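Glyoxalase/Bleomycin resistance protein (Bacillus cereus ATCC 14579, PDB 1XQA) is of unknown function but binds a magnesium ion and, as a member of the glyoxalase/bleomycin resistance/dioxygenase superfamily, may be a metal-dependent enzyme. Local coordinates at residues L7-A12 against G105-E110. Residues are numbered along the deposited sequence; the frame is centred on the assembly and turned at random.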
ATOM      1  N   LEU A   7      -5.145 -15.213  12.077  1.00 19.91           N
ATOM      2  CA  LEU A   7      -5.047 -14.427  13.298  1.00 20.19           C
ATOM      3  C   LEU A   7      -6.177 -13.413  13.234  1.00 20.59           C
ATOM      4  O   LEU A   7      -6.331 -12.720  12.228  1.00 19.36           O
ATOM      5  CB  LEU A   7      -3.697 -13.693  13.366  1.00 20.81           C
ATOM      6  CG  LEU A   7      -3.375 -12.838  14.600  1.00 20.88           C
ATOM      7  CD1 LEU A   7      -3.112 -13.746  15.801  1.00 22.47           C
ATOM      8  CD2 LEU A   7      -2.150 -11.946  14.336  1.00 21.93           C
ATOM      9  N   ASN A   8      -6.997 -13.364  14.280  1.00 20.81           N
ATOM     10  CA  ASN A   8      -7.932 -12.255  14.438  1.00 21.94           C
ATOM     11  C   ASN A   8      -7.299 -11.278  15.412  1.00 21.65           C
ATOM     12  O   ASN A   8      -7.139 -11.574  16.603  1.00 21.06           O
ATOM     13  CB  ASN A   8      -9.293 -12.716  14.946  1.00 21.78           C
ATOM     14  CG  ASN A   8     -10.326 -11.605  14.924  1.00 25.37           C
ATOM     15  OD1 ASN A   8     -10.835 -11.189  15.973  1.00 27.50           O
ATOM     16  ND2 ASN A   8     -10.638 -11.109  13.728  1.00 25.52           N
ATOM     17  N   LEU A   9      -6.886 -10.142  14.870  1.00 21.88           N
ATOM     18  CA  LEU A   9      -6.166  -9.134  15.613  1.00 22.14           C
ATOM     19  C   LEU A   9      -7.092  -7.998  15.954  1.00 21.95           C
ATOM     20  O   LEU A   9      -7.535  -7.264  15.059  1.00 22.05           O
ATOM     21  CB  LEU A   9      -5.021  -8.619  14.753  1.00 22.78           C
ATOM     22  CG  LEU A   9      -3.963  -7.762  15.411  1.00 24.61           C
ATOM     23  CD1 LEU A   9      -3.187  -8.546  16.478  1.00 26.19           C
ATOM     24  CD2 LEU A   9      -3.031  -7.307  14.311  1.00 23.70           C
ATOM     25  N   THR A  10      -7.434  -7.882  17.236  1.00 21.87           N
ATOM     26  CA  THR A  10      -8.261  -6.784  17.711  1.00 21.40           C
ATOM     27  C   THR A  10      -7.439  -5.495  17.623  1.00 22.19           C
ATOM     28  O   THR A  10      -6.267  -5.462  18.041  1.00 21.61           O
ATOM     29  CB  THR A  10      -8.723  -7.015  19.150  1.00 22.03           C
ATOM     30  OG1 THR A  10      -9.174  -8.372  19.309  1.00 21.04           O
ATOM     31  CG2 THR A  10      -9.876  -6.062  19.502  1.00 20.65           C
ATOM     32  N   VAL A  11      -8.040  -4.452  17.044  1.00 21.14           N
ATOM     33  CA  VAL A  11      -7.383  -3.154  16.918  1.00 20.83           C
ATOM     34  C   VAL A  11      -8.272  -1.967  17.317  1.00 20.72           C
ATOM     35  O   VAL A  11      -9.514  -2.055  17.344  1.00 20.59           O
ATOM     36  CB  VAL A  11      -6.805  -2.919  15.494  1.00 20.08           C
ATOM     37  CG1 VAL A  11      -5.734  -3.953  15.157  1.00 20.62           C
ATOM     38  CG2 VAL A  11      -7.929  -2.944  14.458  1.00 19.50           C
ATOM     39  N   ALA A  12      -7.614  -0.856  17.623  1.00 20.75           N
ATOM     40  CA  ALA A  12      -8.282   0.388  17.974  1.00 20.79           C
ATOM     41  C   ALA A  12      -8.924   1.039  16.756  1.00 20.72           C
ATOM     42  O   ALA A  12      -9.908   1.751  16.872  1.00 21.17           O
ATOM     43  CB  ALA A  12      -7.287   1.361  18.617  1.00 21.17           C
ATOM     44  N   GLY A 105      -3.398   1.180  15.062  1.00 21.41           N
ATOM     45  CA  GLY A 105      -4.327   0.198  15.615  1.00 22.01           C
ATOM     46  C   GLY A 105      -3.880  -0.412  16.935  1.00 22.38           C
ATOM     47  O   GLY A 105      -4.668  -1.082  17.605  1.00 23.33           O
ATOM     48  N   GLY A 106      -2.623  -0.195  17.323  1.00 21.99           N
ATOM     49  CA  GLY A 106      -2.191  -0.519  18.689  1.00 22.84           C
ATOM     50  C   GLY A 106      -1.565  -1.880  18.952  1.00 23.27           C
ATOM     51  O   GLY A 106      -1.811  -2.483  20.006  1.00 24.54           O
ATOM     52  N   PHE A 107      -0.752  -2.354  18.010  1.00 23.01           N
ATOM     53  CA  PHE A 107       0.032  -3.578  18.186  1.00 22.63           C
ATOM     54  C   PHE A 107       1.419  -3.390  17.580  1.00 22.45           C
ATOM     55  O   PHE A 107       1.625  -2.500  16.746  1.00 22.83           O
ATOM     56  CB  PHE A 107      -0.674  -4.781  17.542  1.00 22.62           C
ATOM     57  CG  PHE A 107      -0.803  -4.673  16.059  1.00 23.42           C
ATOM     58  CD1 PHE A 107       0.085  -5.342  15.219  1.00 23.09           C
ATOM     59  CD2 PHE A 107      -1.798  -3.878  15.489  1.00 23.70           C
ATOM     60  CE1 PHE A 107      -0.024  -5.228  13.839  1.00 24.81           C
ATOM     61  CE2 PHE A 107      -1.911  -3.756  14.117  1.00 24.50           C
ATOM     62  CZ  PHE A 107      -1.013  -4.439  13.281  1.00 22.19           C
ATOM     63  N   THR A 108       2.360  -4.231  17.996  1.00 20.82           N
ATOM     64  CA  THR A 108       3.751  -4.132  17.568  1.00 20.83           C
ATOM     65  C   THR A 108       4.002  -5.128  16.452  1.00 19.53           C
ATOM     66  O   THR A 108       3.533  -6.275  16.520  1.00 19.37           O
ATOM     67  CB  THR A 108       4.680  -4.430  18.751  1.00 21.30           C
ATOM     68  OG1 THR A 108       4.417  -3.456  19.770  1.00 23.07           O
ATOM     69  CG2 THR A 108       6.165  -4.382  18.343  1.00 20.84           C
ATOM     70  N   ILE A 109       4.756  -4.688  15.440  1.00 19.33           N
ATOM     71  CA  ILE A 109       5.163  -5.525  14.345  1.00 19.34           C
ATOM     72  C   ILE A 109       6.681  -5.702  14.397  1.00 19.18           C
ATOM     73  O   ILE A 109       7.426  -4.769  14.700  1.00 19.85           O
ATOM     74  CB  ILE A 109       4.759  -4.888  12.984  1.00 19.36           C
ATOM     75  CG1 ILE A 109       3.253  -5.079  12.744  1.00 19.03           C
ATOM     76  CG2 ILE A 109       5.581  -5.482  11.832  1.00 19.76           C
ATOM     77  CD1 ILE A 109       2.703  -4.321  11.528  1.00 18.86           C
ATOM     78  N   GLU A 110       7.122  -6.916  14.129  1.00 19.79           N
ATOM     79  CA  GLU A 110       8.544  -7.206  13.990  1.00 20.16           C
ATOM     80  C   GLU A 110       8.914  -7.375  12.513  1.00 20.90           C
ATOM     81  O   GLU A 110       8.197  -8.024  11.746  1.00 20.71           O
ATOM     82  CB  GLU A 110       8.828  -8.505  14.748  1.00 20.74           C
ATOM     83  CG  GLU A 110      10.215  -9.051  14.594  1.00 22.59           C
ATOM     84  CD  GLU A 110      10.286 -10.514  15.002  1.00 28.15           C
ATOM     85  OE1 GLU A 110       9.234 -11.184  14.981  1.00 30.52           O
ATOM     86  OE2 GLU A 110      11.387 -10.993  15.323  1.00 27.82           O
TER
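Phe107 offers one ring face to a methyl group of Leu9, which sits squarely over it. Leu9 holds CG anti to its backbone N (chi1 -168°), and the second torsion turns CD2 onto the ring, 3.5 Å from the centroid of Phe107 and 5° off the normal. All six ring carbons are therefore nearly equidistant from that methyl, a textbook CH-pi contact, and the two side chains cross at about a right angle. Phe107 itself has CG in the crowded position, between its own N and carbonyl carbon. Val11 lies alongside, pointing the same way as Phe107, and its CG1 comes obliquely to 4.0 Å from Phe107 CD2.

At the Gly105 end one hydrogen bond joins the backbones. Ala12 N donates to Gly105 O at 3.0 Å, almost straight at 175°, and the oxygen accepts on a lone pair in its carbonyl plane. Gly105 O also lies 3.5 Å from Val11 CA in a CA-H...O contact, and Val11 CB rests on the same oxygen. Gly105 CA comes close against Val11 CB, at 4.0 Å.

Strand 6-11 pairs with 47-52, whereas 107-112 belongs to the other four-stranded sheet, so the contact joins the two sheets characteristic of the vicinal oxygen chelate fold. Further along 107-112, Glu110 binds magnesium together with His63. The chemistry is thus mostly apolar: dispersion between a methyl and a pi face dominates the fit, while one well-aligned hydrogen bond links Ala12, just past strand 6-11, to Gly105.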